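Local coordinates for protein putative branched-chain amino acid aminotransferase IlvE (Streptococcus mutans, PDB 4DQN) that probably catalyses the reversible, pyridoxal 5'-phosphate-dependent transfer of amino groups from leucine, isoleucine and valine to 2-oxoglutarate, at residues I233-L243 / M266-C274. Residues are numbered along the deposited sequence; the frame is centred on the assembly and turned at random.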
ATOM      1  N   ILE A 233     -26.990 -16.708  -3.231  1.00 36.64           N
ATOM      2  CA  ILE A 233     -28.297 -17.146  -2.753  1.00 38.17           C
ATOM      3  C   ILE A 233     -28.478 -18.615  -3.113  1.00 38.31           C
ATOM      4  O   ILE A 233     -28.344 -18.986  -4.278  1.00 38.51           O
ATOM      5  CB  ILE A 233     -29.444 -16.312  -3.365  1.00 38.92           C
ATOM      6  CG1 ILE A 233     -29.665 -15.039  -2.552  1.00 44.69           C
ATOM      7  CG2 ILE A 233     -30.752 -17.058  -3.292  1.00 42.31           C
ATOM      8  CD1 ILE A 233     -28.686 -13.995  -2.815  1.00 42.60           C
ATOM      9  N   THR A 234     -28.766 -19.453  -2.115  1.00 41.21           N
ATOM     10  CA  THR A 234     -28.983 -20.886  -2.354  1.00 42.92           C
ATOM     11  C   THR A 234     -30.427 -21.171  -2.761  1.00 45.42           C
ATOM     12  O   THR A 234     -31.294 -20.308  -2.608  1.00 40.94           O
ATOM     13  CB  THR A 234     -28.683 -21.712  -1.099  1.00 42.94           C
ATOM     14  OG1 THR A 234     -29.677 -21.443  -0.100  1.00 44.53           O
ATOM     15  CG2 THR A 234     -27.314 -21.365  -0.549  1.00 42.68           C
ATOM     16  N   LYS A 235     -30.681 -22.385  -3.258  1.00 47.76           N
ATOM     17  CA  LYS A 235     -32.038 -22.838  -3.612  1.00 51.81           C
ATOM     18  C   LYS A 235     -33.003 -22.803  -2.428  1.00 50.06           C
ATOM     19  O   LYS A 235     -34.221 -22.689  -2.606  1.00 55.61           O
ATOM     20  CB  LYS A 235     -32.006 -24.266  -4.171  1.00 54.61           C
ATOM     21  CG  LYS A 235     -31.656 -25.327  -3.126  1.00 59.27           C
ATOM     22  CD  LYS A 235     -31.934 -26.746  -3.617  1.00 61.75           C
ATOM     23  CE  LYS A 235     -31.599 -27.773  -2.540  1.00 64.30           C
ATOM     24  NZ  LYS A 235     -32.430 -27.603  -1.315  1.00 61.36           N
ATOM     25  N   ASP A 236     -32.465 -22.918  -1.219  1.00 49.71           N
ATOM     26  CA  ASP A 236     -33.288 -22.857  -0.018  1.00 51.12           C
ATOM     27  C   ASP A 236     -33.350 -21.434   0.523  1.00 48.57           C
ATOM     28  O   ASP A 236     -33.505 -21.225   1.729  1.00 48.59           O
ATOM     29  CB  ASP A 236     -32.745 -23.810   1.044  1.00 52.10           C
ATOM     30  CG  ASP A 236     -32.760 -25.248   0.582  1.00 56.27           C
ATOM     31  OD1 ASP A 236     -33.621 -25.596  -0.254  1.00 59.30           O
ATOM     32  OD2 ASP A 236     -31.908 -26.031   1.048  1.00 59.07           O
ATOM     33  N   ASN A 237     -33.231 -20.473  -0.391  1.00 47.59           N
ATOM     34  CA  ASN A 237     -33.249 -19.046  -0.070  1.00 50.46           C
ATOM     35  C   ASN A 237     -32.429 -18.660   1.156  1.00 45.45           C
ATOM     36  O   ASN A 237     -32.931 -17.999   2.067  1.00 48.40           O
ATOM     37  CB  ASN A 237     -34.689 -18.534   0.051  1.00 49.90           C
ATOM     38  CG  ASN A 237     -35.217 -17.969  -1.258  1.00 55.54           C
ATOM     39  OD1 ASN A 237     -35.672 -16.825  -1.311  1.00 62.99           O
ATOM     40  ND2 ASN A 237     -35.147 -18.763  -2.327  1.00 60.05           N
ATOM     41  N   GLU A 238     -31.173 -19.095   1.187  1.00 41.53           N
ATOM     42  CA  GLU A 238     -30.247 -18.628   2.209  1.00 40.11           C
ATOM     43  C   GLU A 238     -29.312 -17.603   1.572  1.00 39.94           C
ATOM     44  O   GLU A 238     -28.971 -17.721   0.399  1.00 40.08           O
ATOM     45  CB  GLU A 238     -29.416 -19.783   2.759  1.00 47.59           C
ATOM     46  CG  GLU A 238     -30.214 -20.975   3.257  1.00 48.58           C
ATOM     47  CD  GLU A 238     -29.417 -22.255   3.131  1.00 53.37           C
ATOM     48  OE1 GLU A 238     -28.853 -22.484   2.039  1.00 50.29           O
ATOM     49  OE2 GLU A 238     -29.336 -23.018   4.119  1.00 58.90           O
ATOM     50  N   PHE A 239     -28.912 -16.604   2.351  1.00 38.75           N
ATOM     51  CA  PHE A 239     -27.959 -15.587   1.913  1.00 37.31           C
ATOM     52  C   PHE A 239     -26.616 -15.933   2.538  1.00 35.53           C
ATOM     53  O   PHE A 239     -26.494 -15.993   3.771  1.00 37.02           O
ATOM     54  CB  PHE A 239     -28.429 -14.218   2.409  1.00 36.19           C
ATOM     55  CG  PHE A 239     -27.568 -13.064   1.972  1.00 32.59           C
ATOM     56  CD1 PHE A 239     -26.442 -12.704   2.696  1.00 35.93           C
ATOM     57  CD2 PHE A 239     -27.916 -12.309   0.860  1.00 35.55           C
ATOM     58  CE1 PHE A 239     -25.653 -11.623   2.308  1.00 32.14           C
ATOM     59  CE2 PHE A 239     -27.135 -11.232   0.461  1.00 34.36           C
ATOM     60  CZ  PHE A 239     -26.003 -10.888   1.189  1.00 32.25           C
ATOM     61  N   ILE A 240     -25.605 -16.166   1.702  1.00 33.61           N
ATOM     62  CA  ILE A 240     -24.288 -16.527   2.212  1.00 34.62           C
ATOM     63  C   ILE A 240     -23.196 -15.611   1.649  1.00 34.86           C
ATOM     64  O   ILE A 240     -23.112 -15.386   0.434  1.00 30.41           O
ATOM     65  CB  ILE A 240     -23.950 -18.013   1.933  1.00 35.18           C
ATOM     66  CG1 ILE A 240     -25.052 -18.923   2.495  1.00 36.60           C
ATOM     67  CG2 ILE A 240     -22.615 -18.371   2.553  1.00 31.45           C
ATOM     68  CD1 ILE A 240     -24.797 -20.409   2.281  1.00 41.72           C
ATOM     69  N   THR A 241     -22.380 -15.059   2.542  1.00 33.32           N
ATOM     70  CA  THR A 241     -21.293 -14.167   2.127  1.00 34.58           C
ATOM     71  C   THR A 241     -20.014 -14.643   2.803  1.00 36.40           C
ATOM     72  O   THR A 241     -20.065 -15.118   3.936  1.00 36.36           O
ATOM     73  CB  THR A 241     -21.611 -12.689   2.491  1.00 35.98           C
ATOM     74  OG1 THR A 241     -20.616 -11.803   1.951  1.00 31.29           O
ATOM     75  CG2 THR A 241     -21.683 -12.507   3.992  1.00 34.26           C
ATOM     76  N   PRO A 242     -18.868 -14.545   2.105  1.00 34.97           N
ATOM     77  CA  PRO A 242     -17.590 -14.995   2.666  1.00 35.43           C
ATOM     78  C   PRO A 242     -17.196 -14.285   3.958  1.00 36.69           C
ATOM     79  O   PRO A 242     -17.398 -13.077   4.130  1.00 33.80           O
ATOM     80  CB  PRO A 242     -16.583 -14.644   1.561  1.00 32.12           C
ATOM     81  CG  PRO A 242     -17.390 -14.717   0.306  1.00 32.36           C
ATOM     82  CD  PRO A 242     -18.735 -14.152   0.690  1.00 30.75           C
ATOM     83  N   LEU A 243     -16.627 -15.057   4.874  1.00 38.25           N
ATOM     84  CA  LEU A 243     -16.024 -14.496   6.066  1.00 43.98           C
ATOM     85  C   LEU A 243     -14.551 -14.885   6.155  1.00 48.31           C
ATOM     86  O   LEU A 243     -14.208 -16.060   6.318  1.00 47.30           O
ATOM     87  CB  LEU A 243     -16.759 -14.987   7.309  1.00 48.88           C
ATOM     88  CG  LEU A 243     -16.146 -14.585   8.653  1.00 53.03           C
ATOM     89  CD1 LEU A 243     -15.826 -13.078   8.711  1.00 50.62           C
ATOM     90  CD2 LEU A 243     -17.103 -14.987   9.755  1.00 52.33           C
ATOM     91  N   MET A 266     -35.009 -14.687   5.565  1.00 36.03           N
ATOM     92  CA  MET A 266     -33.980 -15.596   5.069  1.00 37.58           C
ATOM     93  C   MET A 266     -32.924 -15.836   6.128  1.00 37.18           C
ATOM     94  O   MET A 266     -32.644 -14.972   6.964  1.00 36.72           O
ATOM     95  CB  MET A 266     -33.292 -15.025   3.822  1.00 35.20           C
ATOM     96  CG  MET A 266     -34.216 -14.733   2.652  1.00 39.14           C
ATOM     97  SD  MET A 266     -33.402 -13.745   1.373  1.00 44.44           S
ATOM     98  CE  MET A 266     -32.296 -14.950   0.637  1.00 38.92           C
ATOM     99  N   LYS A 267     -32.335 -17.022   6.091  1.00 36.87           N
ATOM    100  CA  LYS A 267     -31.157 -17.291   6.888  1.00 40.32           C
ATOM    101  C   LYS A 267     -30.044 -16.515   6.206  1.00 37.93           C
ATOM    102  O   LYS A 267     -29.866 -16.612   4.988  1.00 40.59           O
ATOM    103  CB  LYS A 267     -30.854 -18.790   6.905  1.00 44.02           C
ATOM    104  CG  LYS A 267     -29.599 -19.167   7.682  1.00 47.42           C
ATOM    105  CD  LYS A 267     -29.525 -20.683   7.894  1.00 54.70           C
ATOM    106  CE  LYS A 267     -28.302 -21.285   7.216  1.00 51.64           C
ATOM    107  NZ  LYS A 267     -28.219 -22.759   7.424  1.00 49.90           N
ATOM    108  N   ALA A 268     -29.330 -15.713   6.984  1.00 38.62           N
ATOM    109  CA  ALA A 268     -28.311 -14.816   6.446  1.00 38.76           C
ATOM    110  C   ALA A 268     -27.040 -14.980   7.249  1.00 39.89           C
ATOM    111  O   ALA A 268     -26.973 -14.553   8.409  1.00 40.44           O
ATOM    112  CB  ALA A 268     -28.796 -13.362   6.518  1.00 39.18           C
ATOM    113  N   ILE A 269     -26.021 -15.583   6.634  1.00 36.89           N
ATOM    114  CA  ILE A 269     -24.795 -15.883   7.365  1.00 39.83           C
ATOM    115  C   ILE A 269     -23.505 -15.541   6.632  1.00 40.92           C
ATOM    116  O   ILE A 269     -23.446 -15.521   5.396  1.00 36.62           O
ATOM    117  CB  ILE A 269     -24.717 -17.374   7.776  1.00 41.38           C
ATOM    118  CG1 ILE A 269     -24.644 -18.269   6.536  1.00 40.52           C
ATOM    119  CG2 ILE A 269     -25.895 -17.752   8.691  1.00 45.96           C
ATOM    120  CD1 ILE A 269     -23.682 -19.450   6.710  1.00 41.97           C
ATOM    121  N   GLU A 270     -22.476 -15.263   7.425  1.00 40.92           N
ATOM    122  CA  GLU A 270     -21.127 -15.141   6.923  1.00 38.64           C
ATOM    123  C   GLU A 270     -20.498 -16.518   7.101  1.00 45.49           C
ATOM    124  O   GLU A 270     -20.309 -16.981   8.233  1.00 42.01           O
ATOM    125  CB  GLU A 270     -20.346 -14.093   7.725  1.00 41.38           C
ATOM    126  CG  GLU A 270     -21.004 -12.707   7.806  1.00 39.60           C
ATOM    127  CD  GLU A 270     -20.128 -11.692   8.517  1.00 45.12           C
ATOM    128  OE1 GLU A 270     -18.932 -11.592   8.176  1.00 49.45           O
ATOM    129  OE2 GLU A 270     -20.628 -10.996   9.423  1.00 53.27           O
ATOM    130  N   GLY A 271     -20.193 -17.181   5.990  1.00 39.12           N
ATOM    131  CA  GLY A 271     -19.572 -18.494   6.038  1.00 41.19           C
ATOM    132  C   GLY A 271     -18.594 -18.651   4.896  1.00 43.94           C
ATOM    133  O   GLY A 271     -18.480 -17.762   4.049  1.00 43.25           O
ATOM    134  N   ASP A 272     -17.873 -19.760   4.840  1.00 44.54           N
ATOM    135  CA  ASP A 272     -16.981 -19.898   3.702  1.00 42.52           C
ATOM    136  C   ASP A 272     -17.739 -20.336   2.445  1.00 42.69           C
ATOM    137  O   ASP A 272     -18.806 -20.966   2.519  1.00 38.74           O
ATOM    138  CB  ASP A 272     -15.732 -20.735   4.010  1.00 51.07           C
ATOM    139  CG  ASP A 272     -16.058 -22.098   4.545  1.00 50.52           C
ATOM    140  OD1 ASP A 272     -17.065 -22.686   4.095  1.00 56.09           O
ATOM    141  OD2 ASP A 272     -15.295 -22.582   5.412  1.00 47.88           O
ATOM    142  N   VAL A 273     -17.212 -19.925   1.300  1.00 34.58           N
ATOM    143  CA  VAL A 273     -17.817 -20.195   0.007  1.00 37.42           C
ATOM    144  C   VAL A 273     -16.729 -20.854  -0.828  1.00 36.04           C
ATOM    145  O   VAL A 273     -15.755 -20.202  -1.194  1.00 33.83           O
ATOM    146  CB  VAL A 273     -18.274 -18.884  -0.676  1.00 38.09           C
ATOM    147  CG1 VAL A 273     -18.781 -19.150  -2.096  1.00 33.83           C
ATOM    148  CG2 VAL A 273     -19.347 -18.178   0.160  1.00 33.91           C
ATOM    149  N   CYS A 274     -16.868 -22.147  -1.100  1.00 33.61           N
ATOM    150  CA  CYS A 274     -15.807 -22.881  -1.784  1.00 41.09           C
ATOM    151  C   CYS A 274     -15.963 -22.763  -3.284  1.00 36.09           C
ATOM    152  O   CYS A 274     -17.077 -22.852  -3.798  1.00 35.59           O
ATOM    153  CB  CYS A 274     -15.806 -24.351  -1.368  1.00 41.07           C
ATOM    154  SG  CYS A 274     -15.647 -24.559   0.417  1.00 52.67           S
TER
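Met266 packs against the backbone carbonyl of Asn237, the last residue of the type I turn from Thr234: its CE lies 3.4 Å from Asn237 O and 4.1 Å from Ile233 CG1. The bend at the thioether swings the methyl back toward that carbonyl, and the two side chains, Met266 and Ile233, meet at roughly a right angle. At the other end of the pairing Glu270 and Leu243 cross through their aliphatic parts, with Glu270 CB 3.7 Å from Leu243 CB; Glu270 OE1 also makes a van der Waals contact with Leu243 CD1, while its weak, long ion pair is with Lys253. Glu270 CG lies beside Thr241 CG2, both chains pointing the same way.

Between these ends the strands run parallel, their axes 11° apart. Phe239 makes the first two bonds of the ladder, through its N and its O: Phe239 N to Lys267 O is 2.8 Å and nearly straight (174° at the hydrogen), and Ile269 N returns to Phe239 O at 2.9 Å. Thr241 repeats the alternation: Thr241 N donates to Ile269 O, and Gly271 N donates to Thr241 O. The Phe239 ring, with CG anti to the backbone N (chi1 -177°), leads away from strand 267-270, and the nearest side-chain approach to Ala268 is CB to CB, at 4.2 Å. On the other face Ile240 lies alongside Ile269, and a weak salt bridge joins Glu238 OE2 to Lys267 NZ at 3.5 Å.

This is the parallel pair of a beta-alpha-beta unit whose connecting helix 251-262 packs on Phe239 and Glu270. Leu321 of helix 316-329 also meets the Phe239 side chain, the Phe231 ring meets its ring with the planes nearly parallel, and strand 228-234 continues the mixed sheet beyond strand 238-241 as its antiparallel neighbour.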